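Long-range contacts in Lin0012 protein (Listeria innocua, PDB 3K17), which probably phosphorylates phosphomevalonate at the expense of ATP, a step of the mevalonate route to isopentenyl diphosphate, as a GHMP-family kinase: residues 7-18 / 30-41; 45-53 / 61-69. All coordinates share one frame; numbering follows the deposited sequence.

How the interactions relate
Interaction 1 comes first along the chain and closes before interaction 2 opens. It pairs strand 7-18 with strands 29-35 and 37-45, its centre about 7 Å from the centre of the chain. Strand 37-45 then leads through a turn to strand 50-52, where residues 45-53 meet the loop 61-69 that precedes helix 76-91. The centres of the two contacts lie about 26 Å apart. Both reach one mixed sheet, interaction 2 through strand 50-52; strand 99-105 lies between strands 37-45 and 50-52 and pairs with each. Interaction 1 thus builds the buried core of the sheet, while interaction 2 fastens a loop at its partly solvent-exposed periphery.

Interaction 1: 7-18 / 30-41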
loop_
_atom_site.group_PDB
_atom_site.type_symbol
_atom_site.label_atom_id
_atom_site.label_comp_id
_atom_site.label_asym_id
_atom_site.label_seq_id
_atom_site.Cartn_x
_atom_site.Cartn_y
_atom_site.Cartn_z
ATOM N N LEU A 7 41.375 10.385 -10.974
ATOM C CA LEU A 7 40.903 11.520 -11.752
ATOM C C LEU A 7 40.188 12.471 -10.795
ATOM O O LEU A 7 39.268 12.066 -10.081
ATOM C CB LEU A 7 39.939 11.038 -12.837
ATOM C CG LEU A 7 39.108 12.078 -13.589
ATOM C CD1 LEU A 7 40.016 13.078 -14.287
ATOM C CD2 LEU A 7 38.218 11.362 -14.601
ATOM N N GLN A 8 40.618 13.728 -10.763
ATOM C CA GLN A 8 39.992 14.707 -9.880
ATOM C C GLN A 8 39.252 15.770 -10.676
ATOM O O GLN A 8 39.833 16.419 -11.549
ATOM C CB GLN A 8 41.033 15.398 -8.993
ATOM C CG GLN A 8 40.410 16.325 -7.948
ATOM C CD GLN A 8 41.386 17.342 -7.381
ATOM O OE1 GLN A 8 41.825 18.258 -8.080
ATOM N NE2 GLN A 8 41.730 17.186 -6.111
ATOM N N VAL A 9 37.971 15.945 -10.377
ATOM C CA VAL A 9 37.150 16.945 -11.059
ATOM C C VAL A 9 36.640 17.969 -10.047
ATOM O O VAL A 9 36.027 17.611 -9.041
ATOM C CB VAL A 9 35.936 16.296 -11.763
ATOM C CG1 VAL A 9 35.001 17.379 -12.303
ATOM C CG2 VAL A 9 36.413 15.385 -12.902
ATOM N N LYS A 10 36.909 19.240 -10.306
ATOM C CA LYS A 10 36.453 20.298 -9.421
ATOM C C LYS A 10 35.490 21.184 -10.182
ATOM O O LYS A 10 35.858 21.806 -11.181
ATOM C CB LYS A 10 37.623 21.134 -8.900
ATOM C CG LYS A 10 38.668 20.324 -8.156
ATOM C CD LYS A 10 39.790 21.207 -7.623
ATOM C CE LYS A 10 39.566 21.572 -6.171
ATOM N NZ LYS A 10 39.588 20.356 -5.295
ATOM N N ILE A 11 34.253 21.223 -9.697
ATOM C CA ILE A 11 33.199 22.022 -10.298
ATOM C C ILE A 11 32.891 23.187 -9.375
ATOM O O ILE A 11 32.604 23.009 -8.174
ATOM C CB ILE A 11 31.912 21.191 -10.508
ATOM C CG1 ILE A 11 32.225 19.947 -11.343
ATOM C CG2 ILE A 11 30.855 22.033 -11.193
ATOM C CD1 ILE A 11 32.923 20.242 -12.690
ATOM N N PRO A 12 32.950 24.408 -9.919
ATOM C CA PRO A 12 32.679 25.610 -9.136
ATOM C C PRO A 12 31.189 25.784 -8.870
ATOM O O PRO A 12 30.356 25.287 -9.631
ATOM C CB PRO A 12 33.233 26.719 -10.024
ATOM C CG PRO A 12 32.876 26.213 -11.407
ATOM C CD PRO A 12 33.255 24.742 -11.326
ATOM N N GLY A 13 30.871 26.479 -7.781
ATOM C CA GLY A 13 29.487 26.761 -7.447
ATOM C C GLY A 13 29.040 27.905 -8.342
ATOM O O GLY A 13 29.844 28.430 -9.115
ATOM N N LYS A 14 27.780 28.314 -8.233
ATOM C CA LYS A 14 27.262 29.378 -9.086
ATOM C C LYS A 14 26.467 30.423 -8.327
ATOM O O LYS A 14 25.957 30.172 -7.240
ATOM C CB LYS A 14 26.356 28.781 -10.168
ATOM C CG LYS A 14 25.036 28.201 -9.605
ATOM C CD LYS A 14 23.887 29.226 -9.616
ATOM C CE LYS A 14 22.804 28.899 -8.581
ATOM N NZ LYS A 14 23.253 29.271 -7.193
ATOM N N LEU A 15 26.351 31.593 -8.940
ATOM C CA LEU A 15 25.595 32.697 -8.381
ATOM C C LEU A 15 24.922 33.460 -9.505
ATOM O O LEU A 15 25.594 33.927 -10.428
ATOM C CB LEU A 15 26.516 33.653 -7.613
ATOM C CG LEU A 15 26.890 33.257 -6.182
ATOM C CD1 LEU A 15 27.901 34.240 -5.618
ATOM C CD2 LEU A 15 25.618 33.228 -5.322
ATOM N N TYR A 16 23.600 33.566 -9.447
ATOM C CA TYR A 16 22.878 34.342 -10.440
ATOM C C TYR A 16 23.246 35.786 -10.148
ATOM O O TYR A 16 23.378 36.176 -8.983
ATOM C CB TYR A 16 21.370 34.159 -10.278
ATOM C CG TYR A 16 20.814 33.003 -11.075
ATOM C CD1 TYR A 16 20.507 33.155 -12.428
ATOM C CD2 TYR A 16 20.636 31.750 -10.493
ATOM C CE1 TYR A 16 20.041 32.095 -13.183
ATOM C CE2 TYR A 16 20.169 30.672 -11.244
ATOM C CZ TYR A 16 19.875 30.855 -12.590
ATOM O OH TYR A 16 19.426 29.801 -13.348
ATOM N N VAL A 17 23.419 36.580 -11.198
ATOM C CA VAL A 17 23.775 37.984 -11.026
ATOM C C VAL A 17 22.600 38.870 -11.431
ATOM O O VAL A 17 22.376 39.911 -10.830
ATOM C CB VAL A 17 25.012 38.355 -11.868
ATOM C CG1 VAL A 17 25.304 39.850 -11.736
ATOM C CG2 VAL A 17 26.215 37.543 -11.409
ATOM N N ALA A 18 21.846 38.427 -12.435
ATOM C CA ALA A 18 20.691 39.163 -12.931
ATOM C C ALA A 18 19.805 38.264 -13.792
ATOM O O ALA A 18 20.278 37.295 -14.372
ATOM C CB ALA A 18 21.161 40.364 -13.758
ATOM N N ALA A 30 19.860 35.225 -18.502
ATOM C CA ALA A 30 20.351 35.590 -17.180
ATOM C C ALA A 30 21.868 35.647 -17.217
ATOM O O ALA A 30 22.502 35.030 -18.077
ATOM C CB ALA A 30 19.895 34.572 -16.127
ATOM N N ILE A 31 22.439 36.398 -16.283
ATOM C CA ILE A 31 23.879 36.523 -16.161
ATOM C C ILE A 31 24.263 35.715 -14.916
ATOM O O ILE A 31 23.569 35.777 -13.908
ATOM C CB ILE A 31 24.304 37.983 -15.918
ATOM C CG1 ILE A 31 23.852 38.872 -17.085
ATOM C CG2 ILE A 31 25.825 38.051 -15.719
ATOM C CD1 ILE A 31 24.461 38.487 -18.421
ATOM N N LEU A 32 25.345 34.947 -14.994
ATOM C CA LEU A 32 25.791 34.176 -13.835
ATOM C C LEU A 32 27.296 34.129 -13.781
ATOM O O LEU A 32 27.972 34.278 -14.799
ATOM C CB LEU A 32 25.299 32.723 -13.880
ATOM C CG LEU A 32 23.813 32.366 -13.888
ATOM C CD1 LEU A 32 23.406 31.947 -15.295
ATOM C CD2 LEU A 32 23.574 31.204 -12.899
ATOM N N THR A 33 27.820 33.934 -12.580
ATOM C CA THR A 33 29.245 33.783 -12.418
ATOM C C THR A 33 29.470 32.546 -11.564
ATOM O O THR A 33 28.687 32.255 -10.654
ATOM C CB THR A 33 29.913 34.992 -11.717
ATOM O OG1 THR A 33 31.316 34.724 -11.578
ATOM C CG2 THR A 33 29.333 35.212 -10.323
ATOM N N ALA A 34 30.520 31.800 -11.881
ATOM C CA ALA A 34 30.869 30.629 -11.096
ATOM C C ALA A 34 31.686 31.202 -9.938
ATOM O O ALA A 34 32.238 32.303 -10.056
ATOM C CB ALA A 34 31.703 29.665 -11.929
ATOM N N VAL A 35 31.762 30.483 -8.821
ATOM C CA VAL A 35 32.512 30.982 -7.671
ATOM C C VAL A 35 33.675 30.069 -7.299
ATOM O O VAL A 35 33.710 28.895 -7.671
ATOM C CB VAL A 35 31.593 31.168 -6.424
ATOM C CG1 VAL A 35 30.366 31.997 -6.793
ATOM C CG2 VAL A 35 31.160 29.821 -5.891
ATOM N N ASN A 36 34.618 30.629 -6.550
ATOM C CA ASN A 36 35.804 29.918 -6.106
ATOM C C ASN A 36 35.560 28.940 -4.941
ATOM O O ASN A 36 36.367 28.849 -4.014
ATOM C CB ASN A 36 36.877 30.942 -5.721
ATOM C CG ASN A 36 36.394 31.923 -4.667
ATOM O OD1 ASN A 36 35.305 32.489 -4.776
ATOM N ND2 ASN A 36 37.207 32.133 -3.642
ATOM N N ARG A 37 34.447 28.211 -4.998
ATOM C CA ARG A 37 34.094 27.213 -3.978
ATOM C C ARG A 37 33.629 26.031 -4.810
ATOM O O ARG A 37 32.788 26.174 -5.699
ATOM C CB ARG A 37 33.009 27.760 -3.050
ATOM C CG ARG A 37 33.557 28.920 -2.211
ATOM C CD ARG A 37 32.502 29.745 -1.492
ATOM N NE ARG A 37 33.114 30.988 -1.027
ATOM C CZ ARG A 37 33.948 31.085 0.004
ATOM N NH1 ARG A 37 34.266 30.009 0.715
ATOM N NH2 ARG A 37 34.519 32.249 0.284
ATOM N N TYR A 38 34.183 24.863 -4.515
ATOM C CA TYR A 38 33.931 23.695 -5.333
ATOM C C TYR A 38 33.366 22.418 -4.741
ATOM O O TYR A 38 33.415 22.156 -3.536
ATOM C CB TYR A 38 35.248 23.307 -6.022
ATOM C CG TYR A 38 35.894 24.426 -6.809
ATOM C CD1 TYR A 38 35.720 24.514 -8.190
ATOM C CD2 TYR A 38 36.621 25.433 -6.165
ATOM C CE1 TYR A 38 36.239 25.564 -8.912
ATOM C CE2 TYR A 38 37.151 26.509 -6.886
ATOM C CZ TYR A 38 36.950 26.560 -8.264
ATOM O OH TYR A 38 37.447 27.598 -9.009
ATOM N N ILE A 39 32.837 21.622 -5.657
ATOM C CA ILE A 39 32.379 20.292 -5.360
ATOM C C ILE A 39 33.548 19.552 -6.008
ATOM O O ILE A 39 33.992 19.930 -7.103
ATOM C CB ILE A 39 31.050 19.964 -6.077
ATOM C CG1 ILE A 39 29.882 20.311 -5.138
ATOM C CG2 ILE A 39 31.030 18.492 -6.496
ATOM C CD1 ILE A 39 28.518 20.056 -5.703
ATOM N N THR A 40 34.085 18.546 -5.325
ATOM C CA THR A 40 35.208 17.784 -5.865
ATOM C C THR A 40 34.818 16.323 -6.022
ATOM O O THR A 40 34.398 15.681 -5.063
ATOM C CB THR A 40 36.437 17.864 -4.932
ATOM O OG1 THR A 40 36.831 19.230 -4.785
ATOM C CG2 THR A 40 37.605 17.070 -5.507
ATOM N N LEU A 41 34.942 15.803 -7.237
ATOM C CA LEU A 41 34.616 14.406 -7.493
ATOM C C LEU A 41 35.905 13.670 -7.876
ATOM O O LEU A 41 36.549 14.006 -8.873
ATOM C CB LEU A 41 33.575 14.300 -8.621
ATOM C CG LEU A 41 32.930 12.921 -8.794
ATOM C CD1 LEU A 41 31.650 13.038 -9.594
ATOM C CD2 LEU A 41 33.912 11.961 -9.474
#
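Gly13 is held by residues from both sides of a corner in the chain: its N bonds to Arg37 O, and its O accepts from Val35 N at 2.8 Å. The second bond is distorted, the donor lying 46° out of the carbonyl plane, and the pairing is loose at this point. Glycine fits because Val35 CG2 lies on the side where a side chain would stand, 3.7 Å from Gly13 O. The neighbouring Pro12, which has no N-H to offer, occupies a non-hydrogen-bonded pair with Tyr38; its CB lies 3.4 Å from Tyr38 CE1, and its CG rests on Ala34 CB. Tyr38 OH reaches on to Arg353 N.

Strands 7-18 and 29-35 form an antiparallel hairpin. The chain turns the corner at Asn36 after strand 29-35, and strand 7-18 pairs with 30-35 and also with 37-41. Toward the other end of 30-35 the register slips by one residue: Val17 and Ala18 both face Ile31 in a classic beta bulge. Val17 N gives a firm bond to Ile31 O (2.8 Å), whereas that from Ala18 N to the same oxygen is weak.

Beside the bulge, the methyl CD2 of Leu32 sits over the middle of the Tyr16 ring, 3.5 Å from the centroid and 4° off the normal, a CH-pi contact between side chains running alongside each other. The small Ala30 fits between the ring edge and Ala18 O, which lies 3.3 Å from its CB.

On the same face Lys10 runs beside Thr40. Bends at chi3 and chi4 (63°) curl the end of its chain over and bring NZ to Thr40 OG1 at 3.0 Å. On the face that carries Val9, Ile11, Leu15, Val35, Ile39 and Leu41, aliphatic side chains prevail: Leu15 CD1 touches Val35 CG1 at 3.5 Å, while Ile11, Ile39 and Leu41 pack on helix 119-135.

Interaction 2: 45-53 / 61-69; sequences DSERNELWI and SWPIGGELK
Arg48 brushes Ser61 OG with its CB, but it is the next residue, Asn49, that carries the contact. Its side chain lies over one face of the Trp62 indole, CB standing 3.4 Å from the centroid of the six-membered ring, with amide and ring planes 23° apart. A chi1 of -76° turns CG beside the backbone N and lays the amide over the ring. From there ND2 donates to Trp62 O at 2.9 Å, approaching from above the carbonyl plane, while OD1 accepts from Val99 N. Asparagine suits this place because its short, flat amide can stack, donate and accept at once. Asn49 O accepts from Ser61 OG at 2.6 Å, and a water links Asn49 N to Trp62 O.

The loop that receives Asn49 contains a type II beta turn from Pro63 to Gly66, with Gly65 at the positive phi (71°) that glycine tolerates readily. A second water bridges Asn49 ND2 and Gly65 N.

Glu50 directs its CB away from this loop. Leu51 next turns inward: its CB meets Trp62 CZ3 at 3.7 Å, and its CD2 reaches Leu68 CD2 at 4.0 Å. Leu68 CD2 lies over the rim of the opposite indole face, so the ring has Asn49 on one side and Leu68 on the other, and Ile82 of helix 76-91 touches Leu51, Trp62 and Leu68.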
loop_
_atom_site.group_PDB
_atom_site.type_symbol
_atom_site.label_atom_id
_atom_site.label_comp_id
_atom_site.label_asym_id
_atom_site.label_seq_id
_atom_site.Cartn_x
_atom_site.Cartn_y
_atom_site.Cartn_z
ATOM N N ASP A 45 39.474 3.529 -10.866
ATOM C CA ASP A 45 38.995 2.207 -11.242
ATOM C C ASP A 45 38.830 1.419 -9.958
ATOM O O ASP A 45 39.541 1.654 -8.987
ATOM C CB ASP A 45 40.003 1.487 -12.140
ATOM C CG ASP A 45 40.246 2.213 -13.448
ATOM O OD1 ASP A 45 39.261 2.517 -14.159
ATOM O OD2 ASP A 45 41.427 2.472 -13.769
ATOM N N SER A 46 37.888 0.486 -9.958
ATOM C CA SER A 46 37.630 -0.353 -8.798
ATOM C C SER A 46 37.098 -1.690 -9.297
ATOM O O SER A 46 36.921 -1.877 -10.497
ATOM C CB SER A 46 36.600 0.314 -7.877
ATOM O OG SER A 46 35.405 0.610 -8.581
ATOM N N GLU A 47 36.842 -2.609 -8.372
ATOM C CA GLU A 47 36.327 -3.929 -8.717
ATOM C C GLU A 47 34.830 -3.851 -8.985
ATOM O O GLU A 47 34.291 -4.586 -9.813
ATOM C CB GLU A 47 36.590 -4.915 -7.572
ATOM C CG GLU A 47 38.061 -5.103 -7.215
ATOM C CD GLU A 47 38.880 -5.636 -8.378
ATOM O OE1 GLU A 47 38.401 -6.567 -9.061
ATOM O OE2 GLU A 47 40.008 -5.134 -8.603
ATOM N N ARG A 48 34.164 -2.954 -8.265
ATOM C CA ARG A 48 32.731 -2.755 -8.405
ATOM C C ARG A 48 32.410 -1.267 -8.322
ATOM O O ARG A 48 33.181 -0.490 -7.755
ATOM C CB ARG A 48 31.982 -3.522 -7.307
ATOM C CG ARG A 48 31.950 -5.029 -7.527
ATOM C CD ARG A 48 31.293 -5.758 -6.364
ATOM N NE ARG A 48 32.143 -5.770 -5.175
ATOM C CZ ARG A 48 33.244 -6.505 -5.053
ATOM N NH1 ARG A 48 33.634 -7.290 -6.050
ATOM N NH2 ARG A 48 33.953 -6.463 -3.930
ATOM N N ASN A 49 31.283 -0.867 -8.903
ATOM C CA ASN A 49 30.892 0.536 -8.873
ATOM C C ASN A 49 30.700 1.019 -7.456
ATOM O O ASN A 49 30.190 0.295 -6.610
ATOM C CB ASN A 49 29.597 0.765 -9.640
ATOM C CG ASN A 49 29.800 0.736 -11.125
ATOM O OD1 ASN A 49 30.841 1.168 -11.618
ATOM N ND2 ASN A 49 28.802 0.249 -11.855
ATOM N N GLU A 50 31.077 2.265 -7.212
ATOM C CA GLU A 50 30.947 2.835 -5.889
ATOM C C GLU A 50 30.731 4.339 -5.975
ATOM O O GLU A 50 31.490 5.041 -6.647
ATOM C CB GLU A 50 32.220 2.559 -5.107
ATOM C CG GLU A 50 32.011 2.057 -3.717
ATOM C CD GLU A 50 33.318 1.713 -3.056
ATOM O OE1 GLU A 50 34.127 2.639 -2.838
ATOM O OE2 GLU A 50 33.539 0.518 -2.764
ATOM N N LEU A 51 29.685 4.827 -5.319
ATOM C CA LEU A 51 29.418 6.260 -5.296
ATOM C C LEU A 51 29.277 6.697 -3.848
ATOM O O LEU A 51 28.526 6.091 -3.080
ATOM C CB LEU A 51 28.127 6.610 -6.051
ATOM C CG LEU A 51 27.684 8.071 -5.898
ATOM C CD1 LEU A 51 28.757 9.015 -6.467
ATOM C CD2 LEU A 51 26.350 8.283 -6.604
ATOM N N TRP A 52 30.009 7.745 -3.490
ATOM C CA TRP A 52 29.963 8.312 -2.150
ATOM C C TRP A 52 29.594 9.782 -2.308
ATOM O O TRP A 52 30.175 10.473 -3.151
ATOM C CB TRP A 52 31.336 8.265 -1.469
ATOM C CG TRP A 52 31.960 6.921 -1.324
ATOM C CD1 TRP A 52 32.382 6.095 -2.327
ATOM C CD2 TRP A 52 32.305 6.271 -0.095
ATOM N NE1 TRP A 52 32.978 4.973 -1.797
ATOM C CE2 TRP A 52 32.944 5.056 -0.429
ATOM C CE3 TRP A 52 32.139 6.600 1.257
ATOM C CZ2 TRP A 52 33.419 4.166 0.543
ATOM C CZ3 TRP A 52 32.613 5.714 2.224
ATOM C CH2 TRP A 52 33.245 4.512 1.859
ATOM N N ILE A 53 28.631 10.254 -1.525
ATOM C CA ILE A 53 28.268 11.668 -1.571
ATOM C C ILE A 53 28.258 12.186 -0.143
ATOM O O ILE A 53 28.132 11.405 0.809
ATOM C CB ILE A 53 26.906 11.917 -2.255
ATOM C CG1 ILE A 53 25.767 11.219 -1.499
ATOM C CG2 ILE A 53 26.972 11.435 -3.688
ATOM C CD1 ILE A 53 24.399 11.644 -1.989
ATOM N N SER A 61 26.221 0.882 -4.560
ATOM C CA SER A 61 26.844 0.248 -5.707
ATOM C C SER A 61 25.754 -0.107 -6.688
ATOM O O SER A 61 24.564 -0.042 -6.361
ATOM C CB SER A 61 27.600 -1.018 -5.284
ATOM O OG SER A 61 28.346 -1.554 -6.371
ATOM N N TRP A 62 26.159 -0.471 -7.896
ATOM C CA TRP A 62 25.212 -0.845 -8.930
ATOM C C TRP A 62 25.971 -1.648 -9.982
ATOM O O TRP A 62 27.179 -1.484 -10.139
ATOM C CB TRP A 62 24.562 0.411 -9.532
ATOM C CG TRP A 62 25.499 1.331 -10.285
ATOM C CD1 TRP A 62 25.600 1.460 -11.642
ATOM C CD2 TRP A 62 26.417 2.284 -9.722
ATOM N NE1 TRP A 62 26.520 2.438 -11.958
ATOM C CE2 TRP A 62 27.036 2.957 -10.800
ATOM C CE3 TRP A 62 26.776 2.637 -8.412
ATOM C CZ2 TRP A 62 27.994 3.962 -10.612
ATOM C CZ3 TRP A 62 27.728 3.641 -8.223
ATOM C CH2 TRP A 62 28.325 4.292 -9.323
ATOM N N PRO A 63 25.272 -2.522 -10.717
ATOM C CA PRO A 63 25.916 -3.347 -11.746
ATOM C C PRO A 63 26.674 -2.569 -12.815
ATOM O O PRO A 63 26.298 -1.456 -13.184
ATOM C CB PRO A 63 24.755 -4.157 -12.318
ATOM C CG PRO A 63 23.584 -3.230 -12.147
ATOM C CD PRO A 63 23.804 -2.652 -10.774
ATOM N N ILE A 64 27.759 -3.169 -13.292
ATOM C CA ILE A 64 28.589 -2.572 -14.327
ATOM C C ILE A 64 27.739 -2.388 -15.573
ATOM O O ILE A 64 27.112 -3.331 -16.043
ATOM C CB ILE A 64 29.793 -3.478 -14.645
ATOM C CG1 ILE A 64 30.635 -3.656 -13.379
ATOM C CG2 ILE A 64 30.622 -2.883 -15.778
ATOM C CD1 ILE A 64 31.764 -4.659 -13.519
ATOM N N GLY A 65 27.706 -1.162 -16.090
ATOM C CA GLY A 65 26.914 -0.872 -17.271
ATOM C C GLY A 65 25.424 -0.892 -16.976
ATOM O O GLY A 65 24.596 -0.727 -17.874
ATOM N N GLY A 66 25.078 -1.092 -15.710
ATOM C CA GLY A 66 23.680 -1.149 -15.336
ATOM C C GLY A 66 23.122 0.133 -14.744
ATOM O O GLY A 66 23.770 1.174 -14.762
ATOM N N GLU A 67 21.915 0.039 -14.198
ATOM C CA GLU A 67 21.241 1.184 -13.614
ATOM C C GLU A 67 21.531 1.368 -12.131
ATOM O O GLU A 67 21.679 0.397 -11.381
ATOM C CB GLU A 67 19.730 1.040 -13.822
ATOM C CG GLU A 67 18.893 2.117 -13.156
ATOM C CD GLU A 67 17.412 1.910 -13.386
ATOM O OE1 GLU A 67 16.989 0.740 -13.427
ATOM O OE2 GLU A 67 16.672 2.909 -13.515
ATOM N N LEU A 68 21.634 2.627 -11.716
ATOM C CA LEU A 68 21.852 2.935 -10.312
ATOM C C LEU A 68 20.514 3.481 -9.819
ATOM O O LEU A 68 20.043 4.520 -10.288
ATOM C CB LEU A 68 22.955 3.983 -10.147
ATOM C CG LEU A 68 23.135 4.559 -8.735
ATOM C CD1 LEU A 68 23.434 3.433 -7.739
ATOM C CD2 LEU A 68 24.253 5.582 -8.745
ATOM N N LYS A 69 19.876 2.765 -8.903
ATOM C CA LYS A 69 18.591 3.216 -8.391
ATOM C C LYS A 69 18.473 2.973 -6.898
ATOM O O LYS A 69 17.657 2.167 -6.460
ATOM C CB LYS A 69 17.442 2.515 -9.129
ATOM C CG LYS A 69 17.596 1.007 -9.281
ATOM C CD LYS A 69 16.295 0.375 -9.766
ATOM C CE LYS A 69 16.438 -1.119 -10.052
ATOM N NZ LYS A 69 17.109 -1.390 -11.356
HETATM O O HOH W 1 29.495 -2.705 -9.631
HETATM O O HOH W 2 28.584 1.107 -14.883
#